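Abietadiene synthase, chloroplastic (Abies grandis, PDB 3S9V) is a chloroplastic plant enzyme of the terpene synthase family, built mainly of helices and carrying a terpene synthase N-terminal domain and a metal-binding domain. Local coordinates at residues T201-L206 and Q216-L221; T192-L195 and P199-L202; Y508-S513 and Q755-Q760; M429-A434 and K777-Q782; D585-G590 and G600-V605. All coordinates share one frame; numbering follows the deposited sequence.

Contact 1 (T201-L206 and Q216-L221); sequences TLLYSL and QKIMKL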
# COMPACT_ATOMS: atom_id res chain seq x y z
N THR A 201 -3.49 -18.30 -18.72
CA THR A 201 -4.72 -18.41 -17.94
C THR A 201 -5.83 -19.20 -18.65
O THR A 201 -6.87 -19.48 -18.06
CB THR A 201 -5.24 -17.03 -17.50
OG1 THR A 201 -5.51 -16.22 -18.64
CG2 THR A 201 -4.19 -16.35 -16.62
N LEU A 202 -5.62 -19.55 -19.92
CA LEU A 202 -6.61 -20.35 -20.63
C LEU A 202 -6.68 -21.73 -19.95
O LEU A 202 -7.74 -22.35 -19.87
CB LEU A 202 -6.21 -20.53 -22.10
CG LEU A 202 -6.51 -19.38 -23.06
CD1 LEU A 202 -5.73 -19.58 -24.35
CD2 LEU A 202 -8.01 -19.32 -23.33
N LEU A 203 -5.53 -22.19 -19.46
CA LEU A 203 -5.44 -23.48 -18.78
C LEU A 203 -6.25 -23.52 -17.49
O LEU A 203 -6.52 -24.59 -16.94
CB LEU A 203 -3.97 -23.80 -18.45
CG LEU A 203 -3.05 -23.89 -19.67
CD1 LEU A 203 -1.63 -24.13 -19.21
CD2 LEU A 203 -3.53 -24.99 -20.59
N TYR A 204 -6.64 -22.34 -17.00
CA TYR A 204 -7.43 -22.23 -15.78
C TYR A 204 -8.82 -22.79 -16.01
O TYR A 204 -9.52 -23.13 -15.06
CB TYR A 204 -7.50 -20.75 -15.37
CG TYR A 204 -8.21 -20.47 -14.07
CD1 TYR A 204 -9.34 -19.65 -14.04
CD2 TYR A 204 -7.72 -20.96 -12.86
CE1 TYR A 204 -9.96 -19.33 -12.84
CE2 TYR A 204 -8.34 -20.64 -11.65
CZ TYR A 204 -9.46 -19.83 -11.65
OH TYR A 204 -10.09 -19.50 -10.46
N SER A 205 -9.24 -22.87 -17.27
CA SER A 205 -10.57 -23.39 -17.57
C SER A 205 -10.61 -24.43 -18.69
O SER A 205 -11.45 -24.36 -19.59
CB SER A 205 -11.53 -22.23 -17.87
OG SER A 205 -10.85 -21.08 -18.30
N LEU A 206 -9.71 -25.40 -18.61
CA LEU A 206 -9.64 -26.47 -19.60
C LEU A 206 -10.89 -27.34 -19.62
O LEU A 206 -11.18 -27.99 -20.62
CB LEU A 206 -8.41 -27.35 -19.34
CG LEU A 206 -7.07 -26.75 -19.75
CD1 LEU A 206 -5.93 -27.55 -19.15
CD2 LEU A 206 -6.98 -26.74 -21.26
N GLN A 216 -1.88 -33.93 -25.60
CA GLN A 216 -0.44 -34.14 -25.50
C GLN A 216 0.32 -32.83 -25.33
O GLN A 216 1.21 -32.72 -24.49
CB GLN A 216 0.08 -34.88 -26.74
CG GLN A 216 1.59 -34.92 -26.81
CD GLN A 216 2.06 -35.75 -27.98
OE1 GLN A 216 1.68 -35.50 -29.13
NE2 GLN A 216 2.90 -36.74 -27.69
N LYS A 217 -0.01 -31.83 -26.13
CA LYS A 217 0.66 -30.54 -26.03
C LYS A 217 0.34 -29.88 -24.70
O LYS A 217 1.20 -29.23 -24.10
CB LYS A 217 0.23 -29.62 -27.19
CG LYS A 217 0.75 -30.08 -28.54
CD LYS A 217 0.47 -29.06 -29.62
CE LYS A 217 1.14 -29.45 -30.93
NZ LYS A 217 0.91 -28.43 -31.98
N ILE A 218 -0.89 -30.08 -24.23
CA ILE A 218 -1.32 -29.52 -22.95
C ILE A 218 -0.53 -30.08 -21.76
O ILE A 218 -0.21 -29.35 -20.83
CB ILE A 218 -2.83 -29.78 -22.70
CG1 ILE A 218 -3.67 -28.94 -23.67
CG2 ILE A 218 -3.20 -29.47 -21.27
CD1 ILE A 218 -3.47 -27.44 -23.53
N MET A 219 -0.22 -31.38 -21.80
CA MET A 219 0.51 -32.02 -20.70
C MET A 219 1.87 -31.38 -20.39
O MET A 219 2.37 -31.48 -19.26
CB MET A 219 0.72 -33.51 -20.98
CG MET A 219 -0.56 -34.34 -21.14
SD MET A 219 -1.73 -34.22 -19.76
CE MET A 219 -0.60 -34.26 -18.34
N LYS A 220 2.47 -30.73 -21.39
CA LYS A 220 3.78 -30.10 -21.21
C LYS A 220 3.67 -28.82 -20.41
O LYS A 220 4.68 -28.28 -19.94
CB LYS A 220 4.40 -29.77 -22.56
CG LYS A 220 4.43 -30.91 -23.57
CD LYS A 220 5.18 -30.48 -24.82
CE LYS A 220 5.05 -31.49 -25.95
NZ LYS A 220 5.90 -31.12 -27.12
N LEU A 221 2.45 -28.32 -20.25
CA LEU A 221 2.23 -27.08 -19.52
C LEU A 221 1.69 -27.32 -18.11
O LEU A 221 1.22 -26.39 -17.46
CB LEU A 221 1.27 -26.19 -20.32
CG LEU A 221 1.72 -25.96 -21.77
CD1 LEU A 221 0.71 -25.08 -22.49
CD2 LEU A 221 3.10 -25.31 -21.78

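Contact 2 (T192-L195 and P199-L202); sequences TDVL and PTTL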
# COMPACT_ATOMS: atom_id res chain seq x y z
N THR A 192 -3.93 -20.89 -31.29
CA THR A 192 -3.32 -22.18 -30.97
C THR A 192 -1.88 -22.07 -30.48
O THR A 192 -1.48 -22.75 -29.53
CB THR A 192 -3.37 -23.08 -32.21
OG1 THR A 192 -4.74 -23.34 -32.54
CG2 THR A 192 -2.65 -24.39 -31.96
N ASP A 193 -1.09 -21.23 -31.14
CA ASP A 193 0.31 -21.03 -30.79
C ASP A 193 0.45 -20.67 -29.32
O ASP A 193 1.09 -21.39 -28.56
CB ASP A 193 0.91 -19.89 -31.62
CG ASP A 193 0.49 -19.94 -33.07
OD1 ASP A 193 0.84 -20.93 -33.76
OD2 ASP A 193 -0.19 -18.99 -33.52
N VAL A 194 -0.14 -19.55 -28.95
CA VAL A 194 -0.08 -19.06 -27.58
C VAL A 194 -0.62 -20.10 -26.60
O VAL A 194 -0.04 -20.32 -25.54
CB VAL A 194 -0.88 -17.76 -27.42
CG1 VAL A 194 -0.71 -17.20 -26.02
CG2 VAL A 194 -0.42 -16.74 -28.46
N LEU A 195 -1.72 -20.73 -26.97
CA LEU A 195 -2.36 -21.73 -26.14
C LEU A 195 -1.45 -22.90 -25.77
O LEU A 195 -1.58 -23.47 -24.68
CB LEU A 195 -3.62 -22.25 -26.84
CG LEU A 195 -4.58 -23.21 -26.12
CD1 LEU A 195 -4.08 -24.61 -26.21
CD2 LEU A 195 -4.75 -22.79 -24.67
N PRO A 199 2.39 -21.80 -20.44
CA PRO A 199 1.18 -21.89 -19.62
C PRO A 199 0.51 -20.52 -19.64
O PRO A 199 1.20 -19.50 -19.55
CB PRO A 199 1.72 -22.25 -18.23
CG PRO A 199 3.02 -22.97 -18.53
CD PRO A 199 3.60 -22.14 -19.65
N THR A 200 -0.80 -20.48 -19.79
CA THR A 200 -1.52 -19.21 -19.81
C THR A 200 -2.80 -19.39 -19.02
O THR A 200 -3.16 -20.52 -18.70
CB THR A 200 -1.88 -18.77 -21.25
OG1 THR A 200 -2.82 -19.71 -21.80
CG2 THR A 200 -0.63 -18.71 -22.13
N THR A 201 -3.49 -18.30 -18.72
CA THR A 201 -4.72 -18.41 -17.94
C THR A 201 -5.83 -19.20 -18.65
O THR A 201 -6.87 -19.48 -18.06
CB THR A 201 -5.24 -17.03 -17.50
OG1 THR A 201 -5.51 -16.22 -18.64
CG2 THR A 201 -4.19 -16.35 -16.62
N LEU A 202 -5.62 -19.55 -19.92
CA LEU A 202 -6.61 -20.35 -20.63
C LEU A 202 -6.68 -21.73 -19.95
O LEU A 202 -7.74 -22.35 -19.87
CB LEU A 202 -6.21 -20.53 -22.10
CG LEU A 202 -6.51 -19.38 -23.06
CD1 LEU A 202 -5.73 -19.58 -24.35
CD2 LEU A 202 -8.01 -19.32 -23.33
O HOH W 1 -1.50 -22.03 -22.45

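Contact 3 (Y508-S513 and Q755-Q760); sequences YFSPAS and QLFYMQ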
# COMPACT_ATOMS: atom_id res chain seq x y z
N TYR A 508 2.55 20.42 15.64
CA TYR A 508 2.45 19.16 16.37
C TYR A 508 1.92 18.05 15.46
O TYR A 508 2.19 16.87 15.67
CB TYR A 508 1.53 19.31 17.59
CG TYR A 508 1.33 18.01 18.31
CD1 TYR A 508 2.38 17.40 18.99
CD2 TYR A 508 0.10 17.34 18.27
CE1 TYR A 508 2.22 16.16 19.60
CE2 TYR A 508 -0.07 16.10 18.87
CZ TYR A 508 1.00 15.52 19.54
OH TYR A 508 0.85 14.27 20.11
N PHE A 509 1.15 18.45 14.45
CA PHE A 509 0.59 17.50 13.51
C PHE A 509 1.68 16.66 12.84
O PHE A 509 1.53 15.45 12.68
CB PHE A 509 -0.19 18.24 12.42
CG PHE A 509 -0.33 17.46 11.13
CD1 PHE A 509 -1.18 16.36 11.06
CD2 PHE A 509 0.40 17.81 10.01
CE1 PHE A 509 -1.28 15.62 9.89
CE2 PHE A 509 0.30 17.07 8.82
CZ PHE A 509 -0.54 15.98 8.77
N SER A 510 2.76 17.33 12.45
CA SER A 510 3.86 16.67 11.77
C SER A 510 4.35 15.38 12.43
O SER A 510 4.12 14.30 11.90
CB SER A 510 5.02 17.64 11.58
OG SER A 510 4.65 18.69 10.71
N PRO A 511 5.02 15.48 13.58
CA PRO A 511 5.48 14.22 14.18
C PRO A 511 4.33 13.28 14.54
O PRO A 511 4.48 12.06 14.48
CB PRO A 511 6.26 14.69 15.40
CG PRO A 511 5.49 15.90 15.82
CD PRO A 511 5.23 16.61 14.51
N ALA A 512 3.20 13.84 14.93
CA ALA A 512 2.05 13.04 15.31
C ALA A 512 1.57 12.18 14.14
O ALA A 512 1.04 11.09 14.33
CB ALA A 512 0.91 13.94 15.79
N SER A 513 1.76 12.67 12.93
CA SER A 513 1.33 11.94 11.75
C SER A 513 2.21 10.74 11.40
O SER A 513 1.75 9.82 10.71
CB SER A 513 1.27 12.88 10.54
OG SER A 513 2.57 13.07 9.99
N GLN A 755 7.00 17.32 1.68
CA GLN A 755 6.42 17.02 0.38
C GLN A 755 4.90 17.22 0.47
O GLN A 755 4.27 17.67 -0.48
CB GLN A 755 6.73 15.58 -0.02
CG GLN A 755 8.17 15.33 -0.43
CD GLN A 755 8.60 16.23 -1.56
OE1 GLN A 755 7.87 16.40 -2.53
NE2 GLN A 755 9.80 16.79 -1.46
N LEU A 756 4.32 16.90 1.63
CA LEU A 756 2.88 17.05 1.83
C LEU A 756 2.45 18.51 2.01
O LEU A 756 1.52 18.98 1.36
CB LEU A 756 2.41 16.23 3.03
CG LEU A 756 0.91 16.31 3.35
CD1 LEU A 756 0.10 15.71 2.21
CD2 LEU A 756 0.62 15.58 4.64
N PHE A 757 3.14 19.24 2.89
CA PHE A 757 2.77 20.62 3.13
C PHE A 757 2.96 21.51 1.91
O PHE A 757 2.19 22.45 1.71
CB PHE A 757 3.56 21.21 4.30
CG PHE A 757 3.07 20.78 5.65
CD1 PHE A 757 3.64 21.31 6.81
CD2 PHE A 757 2.04 19.86 5.78
CE1 PHE A 757 3.19 20.92 8.07
CE2 PHE A 757 1.58 19.47 7.03
CZ PHE A 757 2.16 20.00 8.18
N TYR A 758 3.97 21.23 1.10
CA TYR A 758 4.25 22.05 -0.07
C TYR A 758 4.02 21.32 -1.39
O TYR A 758 4.65 21.63 -2.39
CB TYR A 758 5.69 22.55 -0.01
CG TYR A 758 5.99 23.39 1.21
CD1 TYR A 758 5.60 24.73 1.29
CD2 TYR A 758 6.61 22.82 2.32
CE1 TYR A 758 5.84 25.49 2.44
CE2 TYR A 758 6.85 23.56 3.47
CZ TYR A 758 6.46 24.89 3.53
OH TYR A 758 6.70 25.60 4.69
N MET A 759 3.11 20.35 -1.37
CA MET A 759 2.82 19.58 -2.57
C MET A 759 2.21 20.42 -3.69
O MET A 759 1.61 21.47 -3.45
CB MET A 759 1.89 18.40 -2.25
CG MET A 759 0.50 18.78 -1.78
SD MET A 759 -0.47 17.31 -1.34
CE MET A 759 -0.80 16.63 -2.98
N GLN A 760 2.39 19.94 -4.92
CA GLN A 760 1.86 20.61 -6.10
C GLN A 760 0.34 20.56 -6.03
O GLN A 760 -0.27 19.50 -6.14
CB GLN A 760 2.35 19.88 -7.36
CG GLN A 760 1.99 20.58 -8.65
CD GLN A 760 2.64 21.94 -8.77
OE1 GLN A 760 3.86 22.06 -8.81
NE2 GLN A 760 1.81 22.99 -8.81

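Contact 4 (M429-A434 and K777-Q782); sequences MPRLEA and KNCLFQ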
# COMPACT_ATOMS: atom_id res chain seq x y z
N MET A 429 1.59 10.18 4.76
CA MET A 429 2.00 10.02 6.16
C MET A 429 1.18 8.86 6.74
O MET A 429 -0.01 8.74 6.47
CB MET A 429 1.73 11.30 6.95
CG MET A 429 2.15 12.60 6.23
SD MET A 429 3.86 12.63 5.64
CE MET A 429 4.71 12.22 7.17
N PRO A 430 1.82 8.00 7.55
CA PRO A 430 1.18 6.84 8.17
C PRO A 430 -0.24 7.01 8.73
O PRO A 430 -1.13 6.22 8.41
CB PRO A 430 2.18 6.44 9.26
CG PRO A 430 3.49 6.78 8.63
CD PRO A 430 3.21 8.14 8.01
N ARG A 431 -0.46 8.03 9.56
CA ARG A 431 -1.79 8.22 10.13
C ARG A 431 -2.83 8.57 9.06
O ARG A 431 -3.95 8.06 9.09
CB ARG A 431 -1.78 9.31 11.21
CG ARG A 431 -1.02 8.93 12.48
CD ARG A 431 -1.76 7.88 13.31
NE ARG A 431 -1.49 6.52 12.86
CZ ARG A 431 -2.05 5.43 13.38
NH1 ARG A 431 -2.92 5.53 14.38
NH2 ARG A 431 -1.72 4.24 12.91
N LEU A 432 -2.46 9.43 8.12
CA LEU A 432 -3.39 9.82 7.07
C LEU A 432 -3.74 8.64 6.16
O LEU A 432 -4.90 8.49 5.76
CB LEU A 432 -2.80 10.98 6.26
CG LEU A 432 -2.59 12.25 7.10
CD1 LEU A 432 -1.98 13.36 6.25
CD2 LEU A 432 -3.93 12.69 7.68
N GLU A 433 -2.75 7.81 5.83
CA GLU A 433 -3.00 6.65 4.99
C GLU A 433 -3.84 5.65 5.78
O GLU A 433 -4.77 5.06 5.26
CB GLU A 433 -1.70 5.96 4.56
CG GLU A 433 -1.95 4.77 3.62
CD GLU A 433 -0.68 4.16 3.04
OE1 GLU A 433 0.15 4.92 2.48
OE2 GLU A 433 -0.51 2.92 3.12
N ALA A 434 -3.50 5.48 7.05
CA ALA A 434 -4.24 4.56 7.89
C ALA A 434 -5.70 4.97 8.01
O ALA A 434 -6.60 4.13 7.97
CB ALA A 434 -3.60 4.48 9.28
N LYS A 777 -7.40 17.94 11.04
CA LYS A 777 -8.67 17.40 11.51
C LYS A 777 -8.66 15.87 11.47
O LYS A 777 -9.00 15.22 12.46
CB LYS A 777 -9.81 17.96 10.64
CG LYS A 777 -11.21 17.61 11.13
CD LYS A 777 -12.28 18.13 10.18
CE LYS A 777 -12.20 17.45 8.82
NZ LYS A 777 -13.24 17.96 7.87
N ASN A 778 -8.26 15.30 10.33
CA ASN A 778 -8.22 13.84 10.15
C ASN A 778 -7.28 13.09 11.07
O ASN A 778 -7.53 11.93 11.41
CB ASN A 778 -7.83 13.48 8.72
CG ASN A 778 -8.90 13.82 7.72
OD1 ASN A 778 -10.07 13.52 7.92
ND2 ASN A 778 -8.50 14.45 6.61
N CYS A 779 -6.20 13.74 11.47
CA CYS A 779 -5.21 13.08 12.31
C CYS A 779 -5.42 13.30 13.80
O CYS A 779 -5.24 12.38 14.60
CB CYS A 779 -3.81 13.55 11.91
SG CYS A 779 -2.44 12.85 12.87
N LEU A 780 -5.81 14.51 14.18
CA LEU A 780 -5.95 14.83 15.60
C LEU A 780 -7.34 15.01 16.20
O LEU A 780 -7.51 14.82 17.40
CB LEU A 780 -5.13 16.08 15.93
CG LEU A 780 -3.65 16.12 15.52
CD1 LEU A 780 -3.08 17.48 15.88
CD2 LEU A 780 -2.88 15.02 16.22
N PHE A 781 -8.34 15.36 15.40
CA PHE A 781 -9.66 15.60 15.97
C PHE A 781 -10.78 14.63 15.64
O PHE A 781 -11.36 14.02 16.54
CB PHE A 781 -10.08 17.04 15.66
CG PHE A 781 -9.07 18.06 16.11
CD1 PHE A 781 -8.59 18.04 17.42
CD2 PHE A 781 -8.59 19.02 15.23
CE1 PHE A 781 -7.63 18.96 17.84
CE2 PHE A 781 -7.64 19.95 15.65
CZ PHE A 781 -7.15 19.91 16.96
N GLN A 782 -11.11 14.50 14.36
CA GLN A 782 -12.17 13.61 13.92
C GLN A 782 -11.75 12.14 14.15
O GLN A 782 -10.78 11.68 13.56
CB GLN A 782 -12.44 13.85 12.43
CG GLN A 782 -13.81 13.42 11.95
CD GLN A 782 -14.67 14.61 11.56
OE1 GLN A 782 -14.32 15.37 10.66
NE2 GLN A 782 -15.79 14.79 12.25

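Contact 5 (D585-G590 and G600-V605); sequences DIAKEG and GYIQNV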
# COMPACT_ATOMS: atom_id res chain seq x y z
N ASP A 585 16.04 22.72 29.58
CA ASP A 585 15.10 21.69 29.96
C ASP A 585 15.38 20.44 29.13
O ASP A 585 15.62 19.36 29.67
CB ASP A 585 13.67 22.18 29.71
CG ASP A 585 12.61 21.14 30.05
OD1 ASP A 585 11.41 21.45 29.90
OD2 ASP A 585 12.98 20.02 30.47
N ILE A 586 15.34 20.59 27.80
CA ILE A 586 15.61 19.50 26.87
C ILE A 586 17.01 18.93 27.12
O ILE A 586 17.23 17.73 26.96
CB ILE A 586 15.48 20.00 25.41
CG1 ILE A 586 14.00 20.16 25.06
CG2 ILE A 586 16.17 19.05 24.43
CD1 ILE A 586 13.75 20.77 23.70
N ALA A 587 17.94 19.78 27.52
CA ALA A 587 19.30 19.33 27.79
C ALA A 587 19.34 18.42 29.02
O ALA A 587 20.01 17.39 29.03
CB ALA A 587 20.22 20.54 28.01
N LYS A 588 18.61 18.81 30.05
CA LYS A 588 18.54 18.07 31.30
C LYS A 588 17.92 16.69 31.07
O LYS A 588 18.50 15.67 31.44
CB LYS A 588 17.71 18.86 32.31
CG LYS A 588 17.46 18.18 33.65
CD LYS A 588 16.59 19.06 34.52
CE LYS A 588 16.22 18.38 35.83
NZ LYS A 588 15.27 19.22 36.62
N GLU A 589 16.74 16.66 30.45
CA GLU A 589 16.07 15.40 30.17
C GLU A 589 16.91 14.56 29.20
O GLU A 589 16.94 13.34 29.29
CB GLU A 589 14.69 15.64 29.58
CG GLU A 589 13.70 16.25 30.54
CD GLU A 589 12.29 16.27 29.97
OE1 GLU A 589 12.07 16.97 28.96
OE2 GLU A 589 11.42 15.58 30.53
N GLY A 590 17.59 15.24 28.29
CA GLY A 590 18.43 14.55 27.33
C GLY A 590 19.64 13.93 28.01
O GLY A 590 20.07 12.83 27.65
N GLY A 600 26.56 20.37 24.92
CA GLY A 600 27.51 20.69 23.88
C GLY A 600 26.96 20.28 22.52
O GLY A 600 27.11 21.01 21.53
N TYR A 601 26.33 19.12 22.49
CA TYR A 601 25.72 18.55 21.29
C TYR A 601 24.63 19.48 20.76
O TYR A 601 24.60 19.83 19.58
CB TYR A 601 25.14 17.18 21.63
CG TYR A 601 24.34 16.52 20.53
CD1 TYR A 601 24.95 15.79 19.52
CD2 TYR A 601 22.95 16.63 20.51
CE1 TYR A 601 24.20 15.17 18.52
CE2 TYR A 601 22.20 16.02 19.51
CZ TYR A 601 22.83 15.29 18.52
OH TYR A 601 22.07 14.69 17.54
N ILE A 602 23.73 19.87 21.66
CA ILE A 602 22.63 20.75 21.33
C ILE A 602 23.13 22.11 20.85
O ILE A 602 22.55 22.71 19.94
CB ILE A 602 21.70 20.93 22.55
CG1 ILE A 602 21.01 19.59 22.85
CG2 ILE A 602 20.64 22.00 22.29
CD1 ILE A 602 19.95 19.68 23.92
N GLN A 603 24.22 22.59 21.44
CA GLN A 603 24.79 23.88 21.06
C GLN A 603 25.39 23.82 19.66
O GLN A 603 25.26 24.75 18.88
CB GLN A 603 25.87 24.32 22.04
CG GLN A 603 25.40 24.54 23.47
CD GLN A 603 26.53 24.97 24.39
OE1 GLN A 603 26.46 24.78 25.60
NE2 GLN A 603 27.57 25.57 23.82
N ASN A 604 26.07 22.71 19.35
CA ASN A 604 26.69 22.55 18.05
C ASN A 604 25.61 22.40 16.98
O ASN A 604 25.73 22.95 15.88
CB ASN A 604 27.60 21.32 18.07
CG ASN A 604 28.47 21.23 16.83
OD1 ASN A 604 28.37 20.28 16.06
ND2 ASN A 604 29.33 22.22 16.64
N VAL A 605 24.54 21.67 17.29
CA VAL A 605 23.46 21.51 16.33
C VAL A 605 22.97 22.90 15.95
O VAL A 605 22.85 23.22 14.76
CB VAL A 605 22.27 20.71 16.91
CG1 VAL A 605 21.06 20.78 15.95
CG2 VAL A 605 22.68 19.26 17.14

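Contact 1 (T201-L206 and Q216-L221)
The forked end of Leu-203 straddles the two residues that face it from 216-221. One branch, CD2, lies 3.8 Å from Ile-218 CD1, while the other reaches Leu-221, with CD1 3.7 Å from Leu-221 CB. Leu-203 runs alongside Ile-218 in the opposite sense but crosses Leu-221 at roughly a right angle, so its two methyls meet their partners in different ways. With CG anti to the carbonyl carbon (chi1 -60°), the fork is carried out across the gap. One turn further on, Leu-206 repeats the antiparallel slide against the other branch of the same isoleucine, its CD1 4.0 Å from Ile-218 CG2. Ile-218 is thus held by Leu-203 at its chain end and by Leu-206 at its beta methyl.

The spacing follows from the backbones. Segment 201-206 is coiled as a 3-10 turn, in which Tyr-204 N bonds to Thr-201 O at 3.1 Å, and this brings Leu-203 and Leu-206 to the same side. Ile-218 and Leu-221 are likewise three residues apart. All four are buried, and the contact is purely apolar; Leu-195 and Phe-228 also press on Ile-218. Ser-234 ties down the backbone of Leu-203 and Leu-206 from helix 232-242. Short helical turns joined by loops and sealed by aliphatic residues are consistent with the helical-hairpin architecture of the terpene synthase N-terminal domain.

Contact 2 (T192-L195 and P199-L202)
The chain leaves helix 192-197 and turns sharply aside, bringing the CA atoms of Leu-195 and Thr-200 to 6.9 Å, with Thr-200 itself extended before the 3-10 turn that starts at Thr-201. Within this bend Leu-195 and Leu-202 cross at about a right angle. The CD2 methyl of Leu-195 does the touching: it is 3.4 Å from Leu-202 CD1, tighter than ordinary van der Waals packing, and 3.7 Å from Leu-202 CB. At the more open side, Thr-200 CG2 sits 3.8 Å from the carbonyl O of Val-194 and more loosely beside Val-194 CG1, so the threonine shows its methyl to the helix.

Its hydroxyl does separate work. At chi1 65° OG1 stands between the backbone N and the carbonyl carbon, and from there Thr-200 OG1 donates to a water 2.7 Å away. That water in turn donates to Leu-195 O, also at 2.7 Å, and so bridges the two segments. OG1 also accepts a weak bond from Leu-202 N, the i to i+2 pattern of an ST turn.

Four residues after Leu-195 comes Pro-199, which has no N-H with which to continue the helical bonding. The water donates to Leu-195 O instead, consistent with the missing N-H, and the turn is spanned by one solvent bridge and a tight leucine pair.

Contact 3 (Y508-S513 and Q755-Q760)
Phe-509 and Phe-757 make an aromatic contact, rim against rim, where helix 504-514 meets the C-terminal end of helix 741-757. The first of these helices falls in the metal-binding family region of the terpene synthase. The ring centroids are 5.7 Å apart and the planes are inclined by only 20°, yet neither ring lies over the face of the other. They meet edge to edge instead, with Phe-509 CE2 3.3 Å from Phe-757 CE2 and Phe-509 CD2 3.4 Å from Phe-757 CZ. The two side chains slide past each other in opposite senses. They leave their helices by different rotations, CG anti to the backbone N in Phe-509 (chi1 157°) but anti to the carbonyl carbon in Phe-757, and these bring the two rims together.

Leu-756 adds a methyl at the rim of the Phe-509 ring, CD2 lying 4.3 Å from Phe-509 CZ. On the other flank, Ser-510 OG comes obliquely to the Phe-757 ring, 3.8 Å from its CE1.

Just beyond Ser-510, helix 504-514 is kinked at Pro-511, whose nitrogen cannot bond to the preceding turn. Ser-510 O is gripped twice by Ser-513: by its N, and by OG at 2.8 Å from Ser-510 O, the hydroxyl lying in the carbonyl plane on a lone pair. Helical bonding has resumed by then, since Ser-513 N also reaches Phe-509 O.

Met-429 touches both Ser-513 and Leu-756, lying against the two helices from the loop before helix 430-440. Tyr-508 is directed to helices 461-491 and 521-541, and Tyr-758 packs on helix 669-693.

Contact 4 (M429-A434 and K777-Q782)
Apolar and sulfur contacts carry the meeting of Arg-431 and Leu-432 with Asn-778 and Cys-779. The short segments 430-434 and 777-781 cross at 100°, their axes 9.4 Å apart. Cys-779 SG, anti to its backbone N, sits beside the base of the arginine, 4.0 Å from Arg-431 CB and 4.2 Å from Arg-431 CG. Leu-432 does its touching through a single methyl: CD2 is 4.1 Å from Asn-778 CB and 4.3 Å from Cys-779 CB. The leucine and asparagine side chains cross at about a right angle, and the asparagine presents its aliphatic carbon here.

Polar ends are turned to other partners. The arginine chain bends at chi2 and chi3 (-71° and 84°), which takes its guanidinium away from Cys-779 to a cation-pi contact with Phe-516 and a weak bond to Gly-284 O. Asn-778 ND2 is bonded to Glu-774, a turn earlier in its own helix.

Backbone bonding shapes the end of helix 768-781. Lys-777 O accepts from Phe-781 N at 3.0 Å and from Gln-782 N at 2.9 Å, the two donors coming from opposite faces of the carbonyl plane. The second of these closes a wider, pi-type turn. Beyond it, Gln-782 O is held by Arg-435 NH1 and by Gln-475.

The chemistry is therefore divided: carbon and sulfur fill the buried crossing, while the guanidinium and amide groups of the same residues find their partners outside it, the arginine's bond to Gly-284 being weak.

Contact 5 (D585-G590 and G600-V605)
Ile-602 gives up far more surface than any other residue here, and it does so by pushing its terminal methyl against the beta methyl of Ile-586 and the CA and CB of Ala-587. CG1 is anti to the carbonyl carbon and the chain then runs on extended (chi2 -173°), so that CD1 projects from helix 599-621 as a single probe. It reaches 3.9 Å from Ile-586 CG2 and the same distance from Ala-587 CA, with Ala-587 CB slightly farther at 4.2 Å. Ile-586 and Ile-602 cross at about a right angle, and the beta methyl of Ile-586 is the branch that is met.

Ala-587 contributes chiefly by being small. Its CA comes as near to the probing methyl as any side-chain atom does, and the CA atoms of Ala-587 and Ile-602 are 7.4 Å apart. All three residues are buried, and the packing between them is wholly aliphatic.

The two helices are consecutive, joined by a short link after residue 594, and both belong to the metal-binding family region. Helix 641-648 lies against both of them, its Ile-647 touching Ile-586 and Val-605, while Glu-589 forms a salt bridge with Lys-522 of helix 521-541.

How the contacts relate
Contacts 1 and 2 lie on the opposite side of the chain's centre from contacts 3, 4 and 5. With centres 7 Å apart, they share Thr-201 and Leu-202 and form one continuous packing unit, in which Leu-221 and Ile-218 of contact 1 touch Leu-195 of contact 2. Contacts 3 and 4, centres 11 Å apart, also adjoin: Ser-513 O lies 3.1 Å from Arg-431 N, a probable hydrogen bond, and helices 741-757 and 768-781 are consecutive. Contact 4 spans the longest stretch of sequence; contact 3 falls within that span and contact 5 within contact 3's. Contact 5 joins successive helices, about 26 Å from contact 3 between centres. Local and long-range contacts thus combine.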